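Local coordinates for RagA protein (Porphyromonas gingivalis, PDB 6SLN) that probably imports peptides across the outer membrane as a TonB-dependent transporter built from a beta-barrel and an internal plug domain, at residues S228-T233 / Q982-K987; K234-M239 / G393-P398; N375-D380 / R433-E438; M871-R876 / T965-F970; F926-N931 / F970-G975. One frame throughout, in Å; residues are numbered along the deposited sequence.

Contact 1 joins the first barrel strand, 218-230, to the last, 986-996, and along the chain it encloses the other four. Contacts 1 and 5 have centres about 10 Å apart. Contact 4, about 12 Å from contact 5 between centres, uses strand 857-873, and contact 5 its neighbour 921-937; both share Phe970, which also packs on Pro235 and Leu395 of contact 2. Contact 2 pairs helix 234-237, which follows strand 218-230, with helix 390-396, which follows strand 363-377. Contact 3 lies further round the wall, its centre about 20 Å from contact 1, which it still touches where Tyr983 packs on Ala379. Contacts 1, 4 and 5 thus gather the loop after strand 951-964 where the barrel closes.

Contact 1: S228-T233 / Q982-K987; sequences SQILNT and QYPNSK
Leu231 lays its side chain across the backbone of Asn985 to Lys987, with CG 3.1 Å from Asn985 O and CB 3.9 Å from Lys987 CB. Its CG takes the crowded place between the backbone N and the carbonyl carbon (chi1 49°), which sets CG, with its methyls further out, beside Asn985 O. Two residues earlier, Gln229 and Lys987 form an antiparallel hydrogen-bonded pair: Gln229 N to Lys987 O and Lys987 N to Gln229 O are both 2.9 Å, nearly straight, and in the carbonyl planes. Their side chains share a face of the sheet and cross obliquely. The lysine bends near its end so that NZ meets Gln229 OE1 at 3.2 Å from above the amide plane, while NZ also bonds Tyr989 OH. Ile230 and Ser986 make the next, non-hydrogen-bonded pair, where the side chains diverge. Ile230 CG1, anti to its backbone N, meets the ring of Pro984 at CG, 3.9 Å away. This is the seam where the first and last strands of the beta-barrel close on each other, with strand 951-964 next to strand 986-996 and strand 309-322 next to strand 218-230.

Contact 2: K234-M239 / G393-P398; sequences KPLDNM and GVLTMP
The short, weakly bonded helical turn 234-237 faces the last turn of helix 390-396, with the CA atoms of Leu236 and Leu395 6.3 Å apart. Leu395 is the central side chain: CG stands anti to its carbonyl carbon (chi1 -55°), and the branch end reaches between Pro235, Leu236 and Met239. Its CD2 lies 3.9 Å from Pro235 CB and equally far from Leu236 CG, with Met239 CG a little further off. Leu236 also turns CD2 onto Val394 CG1, the two side chains crossing at about a right angle. Met239 folds at chi2 and chi3, which carries its methyl CE back to 3.5 Å from Leu395 O, a carbonyl that accepts from Asn889 ND2. The interface is thus apolar packing of leucine, valine, proline and methionine side chains. It joins two loop helices that follow barrel strands 218-230 and 363-377, with helix 301-305 against Leu236 and Val394 and helix 874-879 against Met239.

Contact 3: N375-D380 / R433-E438; sequences NRRSAD and RPFSSE
Arg433 enters through its backbone, its carbonyl O lying 3.9 Å from Arg377 NH1, near the plane of that guanidinium, while its own side chain turns away to a salt bridge with Asp482. Phe435 follows and packs against Arg377. With CG anti to the backbone N (chi1 174°), its ring extends toward the opposite strand, and CD1 comes to 3.4 Å from Arg377 CG. The two side chains slide past each other in opposite directions, and the bend of Arg377 at chi3 brings its flat end back over the Phe435 backbone, the guanidinium tilted 46° to the ring. Phe435 O therefore lies above one face of the guanidinium, 3.4 Å from NH2 but at an angle too poor for a hydrogen bond. At the ring edge, in plane, Arg376 O sits 3.7 Å from CE1.

Strands 363-377 and 435-450 are antiparallel neighbours in the wall of the TonB-dependent receptor barrel, and their ends here run at 140° to each other as the chain leaves for the long loop between them. Ser437 CB comes within 3.7 Å of Arg376 O, and Ser437 O takes a CA-H...O contact from Asn375 CA at 3.3 Å. Glu438 then lies alongside Asn375, both side chains pointing the same way, while its backbone O accepts a weak hydrogen bond from Arg495 of the second subunit.

Contact 4: M871-R876 / T965-F970; sequences MINNDR and TKYKGF
Met871 and Tyr967 both place CG anti to the backbone N (chi1 -156° and -171°), and a bend at chi3 of the methionine (48°) swings its methyl over the tyrosine ring. The result is a Met-aromatic contact in which CE makes the closer approach, a CH-pi interaction 3.7 Å from the centroid of the Tyr967 ring. The opposite face of the ring carries the backbone N of Gly969.

Here barrel strand 857-873 passes into helix 874-879 and meets the loop that follows strand 951-964. Asn873 is the N-cap: its OD1 accepts a weak bond from Arg876 N at 3.4 Å. The same side chain crosses Tyr967 obliquely, its CG 3.3 Å from the phenolic OH, and a water bridges the two, 2.6 Å from Tyr967 OH and weakly bound to Asn873 OD1. Asn873 ND2 gives its main bond to Glu922. That glutamate, outside both segments, also forms salt bridges with Arg876 and Lys968, which probably relieves the nearness of these two like charges; Arg876 NE pairs with Glu880 as well. Next in sequence, Asn874 ND2 hydrogen-bonds the backbone of the bound peptide, so the capped turn borders the peptide site. In the loop, Thr965 OG1 closes an ST turn by accepting from Tyr967 N at 3.0 Å. A second water donates to Lys968 O at 2.7 Å and takes a weak bond from Asn873 ND2.

Contact 5: F926-N931 / F970-G975; sequences FLRLKN and FDPEAG
Arg928 grips Asp971 end-on, both terminal nitrogens converging on a single oxygen: NH2 lies 2.6 Å and NH1 3.0 Å from Asp971 OD1. Both bonds lie in the guanidinium plane, but the carboxylate is turned 55° to it, so NH1 uses the syn lone pair of OD1 while NH2 comes from above the carboxylate. The backbone N of Glu973 is a third donor to OD1, at 2.9 Å, also from above. Three donors on one buried oxygen would be expected to hold the aspartate ionised. NH1 reaches further to Glu973 OE2 at 2.8 Å, a salt bridge whose hydrogen bond is weak in angle, with the two flat groups nearly coplanar.

The Glu973 N bond makes an Asx turn, set on a type I beta turn from Asp971 to Ala974, so that the loop presents both acids to barrel strand 921-937. Other partners fix the acids too: Asp971 OD2 accepts from Asn985 ND2, and Glu973 OE1 from the backbone N of Thr133 in the plug domain. Lys930 points its NZ tip to tip at Glu973 OE2, 4.1 Å away and beyond a salt bridge, while bonding Gln123 of the plug and Asn960. Outside the charged group, Phe926 packs its CB against Pro972 CG at 3.7 Å, and the ring, with CG in the crowded position between backbone N and carbonyl carbon (chi1 65°), reaches along to Glu973, where Phe926 CZ lies 3.9 Å from Glu973 CB.

Contact 1: S228-T233 / Q982-K987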
# COMPACT_ATOMS: atom_id res chain seq x y z
N SER A 228 12.45 -5.74 -33.64
CA SER A 228 13.21 -4.54 -33.33
C SER A 228 14.68 -4.90 -33.15
O SER A 228 15.01 -5.82 -32.39
CB SER A 228 12.67 -3.87 -32.06
OG SER A 228 11.40 -3.29 -32.29
N GLN A 229 15.57 -4.17 -33.83
CA GLN A 229 17.01 -4.34 -33.67
C GLN A 229 17.68 -3.01 -33.33
O GLN A 229 17.14 -1.94 -33.59
CB GLN A 229 17.63 -4.90 -34.94
CG GLN A 229 16.82 -5.96 -35.59
CD GLN A 229 17.42 -6.37 -36.90
OE1 GLN A 229 18.29 -5.68 -37.44
NE2 GLN A 229 16.97 -7.50 -37.44
N ILE A 230 18.87 -3.11 -32.72
CA ILE A 230 19.68 -1.92 -32.44
C ILE A 230 20.17 -1.34 -33.76
O ILE A 230 20.65 -2.07 -34.64
CB ILE A 230 20.82 -2.29 -31.48
CG1 ILE A 230 21.54 -1.06 -30.93
CG2 ILE A 230 21.84 -3.15 -32.13
CD1 ILE A 230 22.75 -1.44 -30.08
N LEU A 231 19.98 -0.03 -33.96
CA LEU A 231 20.00 0.48 -35.33
C LEU A 231 21.38 0.83 -35.85
O LEU A 231 21.52 1.09 -37.05
CB LEU A 231 19.09 1.72 -35.49
CG LEU A 231 19.01 2.99 -34.63
CD1 LEU A 231 20.32 3.77 -34.44
CD2 LEU A 231 17.97 3.89 -35.27
N ASN A 232 22.41 0.84 -35.01
CA ASN A 232 23.73 1.18 -35.50
C ASN A 232 24.76 0.41 -34.69
O ASN A 232 24.67 0.37 -33.46
CB ASN A 232 23.96 2.70 -35.41
CG ASN A 232 25.40 3.09 -35.64
OD1 ASN A 232 25.96 2.82 -36.70
ND2 ASN A 232 25.99 3.75 -34.66
N THR A 233 25.74 -0.18 -35.39
CA THR A 233 26.75 -1.01 -34.74
C THR A 233 28.16 -0.44 -34.86
O THR A 233 29.09 -0.97 -34.23
CB THR A 233 26.72 -2.45 -35.28
OG1 THR A 233 26.68 -2.47 -36.73
CG2 THR A 233 25.49 -3.16 -34.73
N GLN A 982 23.56 5.21 -23.95
CA GLN A 982 22.26 5.34 -24.60
C GLN A 982 21.53 4.01 -24.67
O GLN A 982 22.14 2.96 -24.91
CB GLN A 982 22.44 5.91 -26.01
CG GLN A 982 23.29 7.16 -26.08
CD GLN A 982 23.67 7.48 -27.51
OE1 GLN A 982 24.14 6.62 -28.25
NE2 GLN A 982 23.45 8.73 -27.92
N TYR A 983 20.23 4.06 -24.42
CA TYR A 983 19.32 3.04 -24.91
C TYR A 983 18.96 3.49 -26.32
O TYR A 983 18.09 4.35 -26.49
CB TYR A 983 18.08 2.90 -24.01
CG TYR A 983 17.27 1.64 -24.24
CD1 TYR A 983 16.99 1.19 -25.54
CD2 TYR A 983 16.77 0.90 -23.18
CE1 TYR A 983 16.26 0.05 -25.77
CE2 TYR A 983 16.03 -0.27 -23.40
CZ TYR A 983 15.78 -0.69 -24.71
OH TYR A 983 15.05 -1.84 -24.96
N PRO A 984 19.62 2.98 -27.36
CA PRO A 984 19.46 3.57 -28.69
C PRO A 984 18.04 3.37 -29.21
O PRO A 984 17.34 2.43 -28.83
CB PRO A 984 20.47 2.79 -29.55
CG PRO A 984 21.35 2.03 -28.56
CD PRO A 984 20.52 1.81 -27.35
N ASN A 985 17.61 4.28 -30.08
CA ASN A 985 16.37 4.02 -30.80
C ASN A 985 16.53 2.77 -31.64
O ASN A 985 17.64 2.31 -31.93
CB ASN A 985 15.98 5.20 -31.69
CG ASN A 985 15.26 6.30 -30.93
OD1 ASN A 985 14.15 6.10 -30.41
ND2 ASN A 985 15.89 7.47 -30.85
N SER A 986 15.40 2.20 -32.04
CA SER A 986 15.41 0.89 -32.66
C SER A 986 15.06 1.01 -34.14
O SER A 986 14.55 2.02 -34.61
CB SER A 986 14.43 -0.04 -31.96
OG SER A 986 13.18 0.61 -31.79
N LYS A 987 15.37 -0.07 -34.85
CA LYS A 987 15.07 -0.23 -36.27
C LYS A 987 14.09 -1.38 -36.36
O LYS A 987 14.36 -2.47 -35.85
CB LYS A 987 16.36 -0.52 -37.04
CG LYS A 987 16.22 -0.89 -38.51
CD LYS A 987 17.59 -1.02 -39.16
CE LYS A 987 18.43 -2.12 -38.52
NZ LYS A 987 18.71 -3.24 -39.46

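Contact 2: K234-M239 / G393-P398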
# COMPACT_ATOMS: atom_id res chain seq x y z
N LYS A 234 28.33 0.67 -35.59
CA LYS A 234 29.64 1.26 -35.81
C LYS A 234 30.48 1.47 -34.55
O LYS A 234 31.71 1.27 -34.63
CB LYS A 234 29.48 2.60 -36.54
CG LYS A 234 29.30 2.45 -38.04
CD LYS A 234 29.14 3.80 -38.75
CE LYS A 234 30.48 4.34 -39.25
NZ LYS A 234 30.30 5.54 -40.11
N PRO A 235 29.94 1.90 -33.40
CA PRO A 235 30.81 2.08 -32.22
C PRO A 235 31.58 0.84 -31.87
O PRO A 235 32.62 0.94 -31.20
CB PRO A 235 29.82 2.46 -31.10
CG PRO A 235 28.69 3.07 -31.80
CD PRO A 235 28.56 2.35 -33.11
N LEU A 236 31.10 -0.33 -32.26
CA LEU A 236 31.81 -1.56 -31.92
C LEU A 236 33.05 -1.77 -32.79
O LEU A 236 34.02 -2.36 -32.31
CB LEU A 236 30.85 -2.75 -32.04
CG LEU A 236 29.85 -2.71 -30.89
CD1 LEU A 236 28.41 -2.68 -31.39
CD2 LEU A 236 30.10 -3.88 -29.99
N ASP A 237 33.04 -1.26 -34.03
CA ASP A 237 34.08 -1.59 -35.01
C ASP A 237 35.48 -1.33 -34.45
O ASP A 237 36.37 -2.17 -34.58
CB ASP A 237 33.88 -0.79 -36.30
CG ASP A 237 32.59 -1.17 -37.05
OD1 ASP A 237 31.80 -2.02 -36.57
OD2 ASP A 237 32.36 -0.61 -38.15
N ASN A 238 35.65 -0.20 -33.78
CA ASN A 238 36.96 0.35 -33.45
C ASN A 238 37.44 -0.01 -32.05
O ASN A 238 38.49 0.49 -31.64
CB ASN A 238 36.89 1.88 -33.58
CG ASN A 238 35.60 2.45 -32.98
OD1 ASN A 238 34.56 2.51 -33.66
ND2 ASN A 238 35.65 2.83 -31.70
N MET A 239 36.69 -0.83 -31.31
CA MET A 239 37.12 -1.14 -29.95
C MET A 239 38.22 -2.21 -29.95
O MET A 239 38.31 -3.05 -30.85
CB MET A 239 35.93 -1.58 -29.07
CG MET A 239 34.81 -0.53 -28.86
SD MET A 239 35.35 1.02 -28.08
CE MET A 239 35.91 0.39 -26.49
N GLY A 393 28.38 -0.82 -21.52
CA GLY A 393 29.04 -2.08 -21.23
C GLY A 393 29.36 -2.86 -22.49
O GLY A 393 30.40 -3.53 -22.56
N VAL A 394 28.50 -2.77 -23.50
CA VAL A 394 28.78 -3.40 -24.79
C VAL A 394 30.16 -2.99 -25.30
O VAL A 394 30.91 -3.83 -25.82
CB VAL A 394 27.68 -3.04 -25.80
CG1 VAL A 394 28.09 -3.48 -27.20
CG2 VAL A 394 26.36 -3.69 -25.39
N LEU A 395 30.51 -1.72 -25.16
CA LEU A 395 31.83 -1.26 -25.58
C LEU A 395 32.89 -1.55 -24.52
O LEU A 395 33.99 -1.97 -24.85
CB LEU A 395 31.80 0.23 -25.88
CG LEU A 395 30.80 0.77 -26.90
CD1 LEU A 395 31.03 2.24 -27.13
CD2 LEU A 395 30.83 -0.01 -28.22
N THR A 396 32.59 -1.32 -23.25
CA THR A 396 33.68 -1.23 -22.27
C THR A 396 34.01 -2.53 -21.57
O THR A 396 34.94 -2.55 -20.77
CB THR A 396 33.37 -0.15 -21.21
OG1 THR A 396 32.06 -0.35 -20.68
CG2 THR A 396 33.45 1.20 -21.85
N MET A 397 33.27 -3.60 -21.81
CA MET A 397 33.61 -4.85 -21.15
C MET A 397 34.86 -5.44 -21.81
O MET A 397 34.89 -5.57 -23.04
CB MET A 397 32.44 -5.85 -21.20
CG MET A 397 31.32 -5.61 -20.16
SD MET A 397 31.92 -5.60 -18.46
CE MET A 397 32.73 -7.16 -18.27
N PRO A 398 35.91 -5.75 -21.04
CA PRO A 398 37.03 -6.51 -21.60
C PRO A 398 36.50 -7.70 -22.37
O PRO A 398 35.65 -8.45 -21.90
CB PRO A 398 37.81 -6.96 -20.36
CG PRO A 398 37.47 -5.95 -19.32
CD PRO A 398 36.05 -5.53 -19.59

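Contact 3: N375-D380 / R433-E438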
# COMPACT_ATOMS: atom_id res chain seq x y z
N ASN A 375 0.67 -2.54 -19.71
CA ASN A 375 1.82 -3.07 -18.99
C ASN A 375 3.05 -2.29 -19.43
O ASN A 375 3.45 -2.35 -20.61
CB ASN A 375 1.99 -4.57 -19.24
CG ASN A 375 0.74 -5.36 -18.87
OD1 ASN A 375 0.25 -5.27 -17.74
ND2 ASN A 375 0.23 -6.15 -19.81
N ARG A 376 3.63 -1.52 -18.51
CA ARG A 376 4.82 -0.72 -18.76
C ARG A 376 5.96 -1.30 -17.96
O ARG A 376 5.82 -1.51 -16.75
CB ARG A 376 4.63 0.74 -18.33
CG ARG A 376 4.13 1.69 -19.38
CD ARG A 376 4.14 3.13 -18.87
NE ARG A 376 3.38 4.00 -19.76
CZ ARG A 376 2.05 4.10 -19.77
NH1 ARG A 376 1.31 3.38 -18.92
NH2 ARG A 376 1.45 4.92 -20.62
N ARG A 377 7.09 -1.56 -18.62
CA ARG A 377 8.35 -1.76 -17.95
C ARG A 377 9.44 -0.97 -18.65
O ARG A 377 9.42 -0.79 -19.88
CB ARG A 377 8.78 -3.24 -17.87
CG ARG A 377 9.54 -3.51 -16.58
CD ARG A 377 10.56 -4.62 -16.64
NE ARG A 377 9.95 -5.94 -16.79
CZ ARG A 377 10.36 -7.03 -16.15
NH1 ARG A 377 11.37 -6.97 -15.27
NH2 ARG A 377 9.75 -8.18 -16.38
N SER A 378 10.40 -0.51 -17.86
CA SER A 378 11.49 0.32 -18.34
C SER A 378 12.80 -0.25 -17.86
O SER A 378 12.90 -0.80 -16.76
CB SER A 378 11.35 1.74 -17.84
OG SER A 378 10.15 2.25 -18.37
N ALA A 379 13.80 -0.15 -18.72
CA ALA A 379 15.15 -0.55 -18.38
C ALA A 379 15.78 0.64 -17.68
O ALA A 379 15.93 1.72 -18.27
CB ALA A 379 15.92 -0.96 -19.64
N ASP A 380 16.12 0.47 -16.41
CA ASP A 380 16.38 1.60 -15.54
C ASP A 380 17.84 1.67 -15.11
O ASP A 380 18.14 2.08 -14.00
CB ASP A 380 15.44 1.55 -14.34
CG ASP A 380 14.04 2.02 -14.70
OD1 ASP A 380 13.91 2.91 -15.57
OD2 ASP A 380 13.07 1.48 -14.14
N ARG A 433 14.59 -10.64 -10.16
CA ARG A 433 13.98 -9.32 -10.01
C ARG A 433 12.76 -9.19 -10.91
O ARG A 433 12.72 -8.36 -11.83
CB ARG A 433 15.01 -8.23 -10.32
CG ARG A 433 15.52 -7.52 -9.10
CD ARG A 433 16.26 -8.43 -8.17
NE ARG A 433 17.26 -7.70 -7.41
CZ ARG A 433 18.05 -8.26 -6.52
NH1 ARG A 433 17.95 -9.56 -6.26
NH2 ARG A 433 18.94 -7.52 -5.86
N PRO A 434 11.75 -10.02 -10.70
CA PRO A 434 10.50 -9.86 -11.45
C PRO A 434 9.85 -8.53 -11.14
O PRO A 434 10.00 -7.97 -10.05
CB PRO A 434 9.63 -11.02 -10.95
CG PRO A 434 10.16 -11.27 -9.57
CD PRO A 434 11.65 -11.08 -9.69
N PHE A 435 9.09 -8.04 -12.12
CA PHE A 435 8.38 -6.77 -12.01
C PHE A 435 7.23 -6.79 -12.99
O PHE A 435 7.44 -7.05 -14.17
CB PHE A 435 9.31 -5.58 -12.31
CG PHE A 435 8.61 -4.25 -12.36
CD1 PHE A 435 7.97 -3.82 -13.53
CD2 PHE A 435 8.60 -3.42 -11.25
CE1 PHE A 435 7.33 -2.58 -13.58
CE2 PHE A 435 7.96 -2.17 -11.30
CZ PHE A 435 7.33 -1.76 -12.48
N SER A 436 6.03 -6.49 -12.52
CA SER A 436 4.92 -6.23 -13.41
C SER A 436 4.27 -4.93 -13.01
O SER A 436 4.47 -4.43 -11.90
CB SER A 436 3.86 -7.33 -13.39
OG SER A 436 3.55 -7.69 -12.07
N SER A 437 3.48 -4.39 -13.93
CA SER A 437 2.66 -3.22 -13.68
C SER A 437 1.43 -3.40 -14.55
O SER A 437 1.56 -3.60 -15.75
CB SER A 437 3.40 -1.92 -14.02
OG SER A 437 2.50 -0.90 -14.45
N GLU A 438 0.26 -3.37 -13.93
CA GLU A 438 -0.99 -3.32 -14.67
C GLU A 438 -1.64 -1.98 -14.39
O GLU A 438 -1.82 -1.59 -13.22
CB GLU A 438 -1.91 -4.48 -14.29
CG GLU A 438 -1.47 -5.79 -14.87
CD GLU A 438 -2.51 -6.40 -15.79
OE1 GLU A 438 -2.18 -7.38 -16.51
OE2 GLU A 438 -3.67 -5.91 -15.77

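Contact 4: M871-R876 / T965-F970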
# COMPACT_ATOMS: atom_id res chain seq x y z
N MET A 871 26.39 17.36 -29.22
CA MET A 871 26.19 16.49 -28.08
C MET A 871 27.55 16.10 -27.56
O MET A 871 28.46 15.81 -28.35
CB MET A 871 25.37 15.25 -28.46
CG MET A 871 24.64 14.61 -27.28
SD MET A 871 23.25 13.55 -27.76
CE MET A 871 24.02 12.54 -29.05
N ILE A 872 27.71 16.13 -26.25
CA ILE A 872 28.94 15.63 -25.65
C ILE A 872 28.81 14.12 -25.55
O ILE A 872 27.85 13.61 -24.97
CB ILE A 872 29.20 16.26 -24.28
CG1 ILE A 872 29.28 17.77 -24.43
CG2 ILE A 872 30.45 15.69 -23.62
CD1 ILE A 872 29.07 18.50 -23.16
N ASN A 873 29.75 13.40 -26.15
CA ASN A 873 29.76 11.94 -26.12
C ASN A 873 30.48 11.50 -24.87
O ASN A 873 31.67 11.19 -24.88
CB ASN A 873 30.41 11.37 -27.37
CG ASN A 873 30.14 9.88 -27.51
OD1 ASN A 873 29.88 9.21 -26.51
ND2 ASN A 873 30.19 9.37 -28.74
N ASN A 874 29.73 11.43 -23.77
CA ASN A 874 30.30 11.01 -22.51
C ASN A 874 30.97 9.65 -22.60
O ASN A 874 31.98 9.43 -21.94
CB ASN A 874 29.21 10.99 -21.45
CG ASN A 874 29.69 11.38 -20.09
OD1 ASN A 874 28.93 11.91 -19.30
ND2 ASN A 874 30.95 11.12 -19.79
N ASP A 875 30.40 8.74 -23.41
CA ASP A 875 30.99 7.40 -23.57
C ASP A 875 32.46 7.51 -23.96
O ASP A 875 33.32 6.81 -23.40
CB ASP A 875 30.25 6.60 -24.63
CG ASP A 875 29.03 5.87 -24.10
OD1 ASP A 875 28.62 6.11 -22.95
OD2 ASP A 875 28.46 5.05 -24.87
N ARG A 876 32.76 8.40 -24.91
CA ARG A 876 34.13 8.53 -25.36
C ARG A 876 35.05 9.05 -24.26
O ARG A 876 36.27 8.89 -24.37
CB ARG A 876 34.20 9.41 -26.62
CG ARG A 876 33.59 8.72 -27.85
CD ARG A 876 33.79 9.44 -29.17
NE ARG A 876 35.06 10.14 -29.20
CZ ARG A 876 35.17 11.47 -29.24
NH1 ARG A 876 34.07 12.21 -29.25
NH2 ARG A 876 36.36 12.05 -29.24
N THR A 965 24.56 10.35 -40.28
CA THR A 965 25.10 11.15 -39.19
C THR A 965 26.59 10.84 -39.07
O THR A 965 27.05 9.79 -39.53
CB THR A 965 24.39 10.86 -37.88
OG1 THR A 965 25.01 11.59 -36.81
CG2 THR A 965 24.45 9.37 -37.59
N LYS A 966 27.33 11.75 -38.46
CA LYS A 966 28.73 11.52 -38.13
C LYS A 966 28.94 11.36 -36.63
O LYS A 966 30.08 11.42 -36.15
CB LYS A 966 29.63 12.63 -38.69
CG LYS A 966 29.65 13.95 -37.91
CD LYS A 966 30.83 14.88 -38.33
CE LYS A 966 31.35 15.75 -37.15
NZ LYS A 966 32.02 17.04 -37.55
N TYR A 967 27.85 11.16 -35.88
CA TYR A 967 27.95 10.95 -34.44
C TYR A 967 28.59 9.59 -34.15
O TYR A 967 28.07 8.56 -34.57
CB TYR A 967 26.58 11.03 -33.78
CG TYR A 967 26.69 11.03 -32.28
CD1 TYR A 967 27.37 12.04 -31.63
CD2 TYR A 967 26.16 10.00 -31.51
CE1 TYR A 967 27.49 12.06 -30.26
CE2 TYR A 967 26.29 10.01 -30.12
CZ TYR A 967 26.96 11.05 -29.50
OH TYR A 967 27.11 11.10 -28.13
N LYS A 968 29.69 9.59 -33.41
CA LYS A 968 30.45 8.37 -33.14
C LYS A 968 29.89 7.56 -31.99
O LYS A 968 30.52 6.57 -31.58
CB LYS A 968 31.92 8.72 -32.87
CG LYS A 968 32.63 9.44 -34.03
CD LYS A 968 33.71 10.40 -33.54
CE LYS A 968 33.68 11.73 -34.33
NZ LYS A 968 32.33 12.45 -34.38
N GLY A 969 28.73 7.93 -31.45
CA GLY A 969 27.97 7.06 -30.57
C GLY A 969 26.85 6.32 -31.29
O GLY A 969 26.69 6.40 -32.51
N PHE A 970 26.05 5.61 -30.51
CA PHE A 970 25.07 4.71 -31.13
C PHE A 970 23.95 5.49 -31.81
O PHE A 970 23.58 5.19 -32.95
CB PHE A 970 24.50 3.76 -30.08
CG PHE A 970 25.45 2.68 -29.67
CD1 PHE A 970 26.38 2.90 -28.66
CD2 PHE A 970 25.40 1.42 -30.28
CE1 PHE A 970 27.25 1.88 -28.27
CE2 PHE A 970 26.25 0.41 -29.89
CZ PHE A 970 27.18 0.64 -28.89
O HOH W 1 26.73 8.72 -27.11
O HOH W 2 31.34 6.16 -29.01

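Contact 5: F926-N931 / F970-G975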
# COMPACT_ATOMS: atom_id res chain seq x y z
N PHE A 926 21.47 14.71 -37.84
CA PHE A 926 21.16 13.44 -38.48
C PHE A 926 19.95 13.57 -39.39
O PHE A 926 19.06 14.39 -39.17
CB PHE A 926 20.90 12.34 -37.45
CG PHE A 926 19.68 12.57 -36.58
CD1 PHE A 926 18.44 12.05 -36.94
CD2 PHE A 926 19.78 13.28 -35.39
CE1 PHE A 926 17.32 12.25 -36.13
CE2 PHE A 926 18.67 13.47 -34.58
CZ PHE A 926 17.44 12.95 -34.95
N LEU A 927 19.94 12.74 -40.42
CA LEU A 927 18.78 12.49 -41.26
C LEU A 927 18.35 11.05 -41.03
O LEU A 927 19.17 10.14 -41.04
CB LEU A 927 19.14 12.73 -42.73
CG LEU A 927 18.34 12.06 -43.83
CD1 LEU A 927 17.01 12.75 -44.00
CD2 LEU A 927 19.13 12.08 -45.14
N ARG A 928 17.06 10.85 -40.78
CA ARG A 928 16.55 9.52 -40.51
C ARG A 928 15.43 9.21 -41.48
O ARG A 928 14.46 9.96 -41.59
CB ARG A 928 16.05 9.41 -39.07
CG ARG A 928 16.15 8.00 -38.52
CD ARG A 928 16.34 8.06 -37.01
NE ARG A 928 17.68 7.66 -36.61
CZ ARG A 928 18.18 7.80 -35.39
NH1 ARG A 928 17.44 8.32 -34.42
NH2 ARG A 928 19.42 7.39 -35.14
N LEU A 929 15.58 8.11 -42.21
CA LEU A 929 14.46 7.53 -42.93
C LEU A 929 13.54 6.95 -41.87
O LEU A 929 13.79 5.86 -41.35
CB LEU A 929 14.94 6.46 -43.91
CG LEU A 929 13.85 5.75 -44.71
CD1 LEU A 929 12.88 6.75 -45.31
CD2 LEU A 929 14.47 4.87 -45.79
N LYS A 930 12.51 7.70 -41.50
CA LYS A 930 11.67 7.29 -40.38
C LYS A 930 10.72 6.16 -40.77
O LYS A 930 10.52 5.23 -40.00
CB LYS A 930 10.87 8.47 -39.85
CG LYS A 930 11.68 9.41 -39.01
CD LYS A 930 11.01 9.63 -37.67
CE LYS A 930 11.42 8.58 -36.65
NZ LYS A 930 12.76 8.88 -36.07
N ASN A 931 10.18 6.22 -41.97
CA ASN A 931 9.17 5.26 -42.37
C ASN A 931 9.37 4.93 -43.84
O ASN A 931 9.52 5.84 -44.67
CB ASN A 931 7.77 5.83 -42.12
CG ASN A 931 6.66 4.89 -42.54
OD1 ASN A 931 6.25 4.03 -41.77
ND2 ASN A 931 6.16 5.07 -43.76
N PHE A 970 26.05 5.61 -30.51
CA PHE A 970 25.07 4.71 -31.13
C PHE A 970 23.95 5.49 -31.81
O PHE A 970 23.58 5.19 -32.95
CB PHE A 970 24.50 3.76 -30.08
CG PHE A 970 25.45 2.68 -29.67
CD1 PHE A 970 26.38 2.90 -28.66
CD2 PHE A 970 25.40 1.42 -30.28
CE1 PHE A 970 27.25 1.88 -28.27
CE2 PHE A 970 26.25 0.41 -29.89
CZ PHE A 970 27.18 0.64 -28.89
N ASP A 971 23.40 6.47 -31.13
CA ASP A 971 22.24 7.18 -31.65
C ASP A 971 22.41 8.69 -31.47
O ASP A 971 22.44 9.18 -30.33
CB ASP A 971 20.96 6.68 -30.96
CG ASP A 971 19.69 7.22 -31.60
OD1 ASP A 971 19.78 8.00 -32.59
OD2 ASP A 971 18.59 6.87 -31.10
N PRO A 972 22.52 9.46 -32.56
CA PRO A 972 22.58 10.92 -32.40
C PRO A 972 21.33 11.50 -31.76
O PRO A 972 21.40 12.54 -31.11
CB PRO A 972 22.80 11.42 -33.84
CG PRO A 972 22.33 10.31 -34.73
CD PRO A 972 22.48 9.03 -33.97
N GLU A 973 20.18 10.83 -31.88
CA GLU A 973 18.97 11.31 -31.23
C GLU A 973 18.97 11.07 -29.73
O GLU A 973 18.24 11.74 -29.00
CB GLU A 973 17.73 10.64 -31.84
CG GLU A 973 16.39 11.25 -31.43
CD GLU A 973 15.24 10.68 -32.23
OE1 GLU A 973 14.06 11.00 -31.94
OE2 GLU A 973 15.51 9.91 -33.17
N ALA A 974 19.79 10.15 -29.24
CA ALA A 974 19.60 9.65 -27.88
C ALA A 974 20.34 10.54 -26.89
O ALA A 974 21.34 10.17 -26.27
CB ALA A 974 20.06 8.20 -27.78
N GLY A 975 19.80 11.72 -26.70
CA GLY A 975 20.33 12.62 -25.69
C GLY A 975 20.15 14.07 -26.08
O GLY A 975 19.67 14.39 -27.16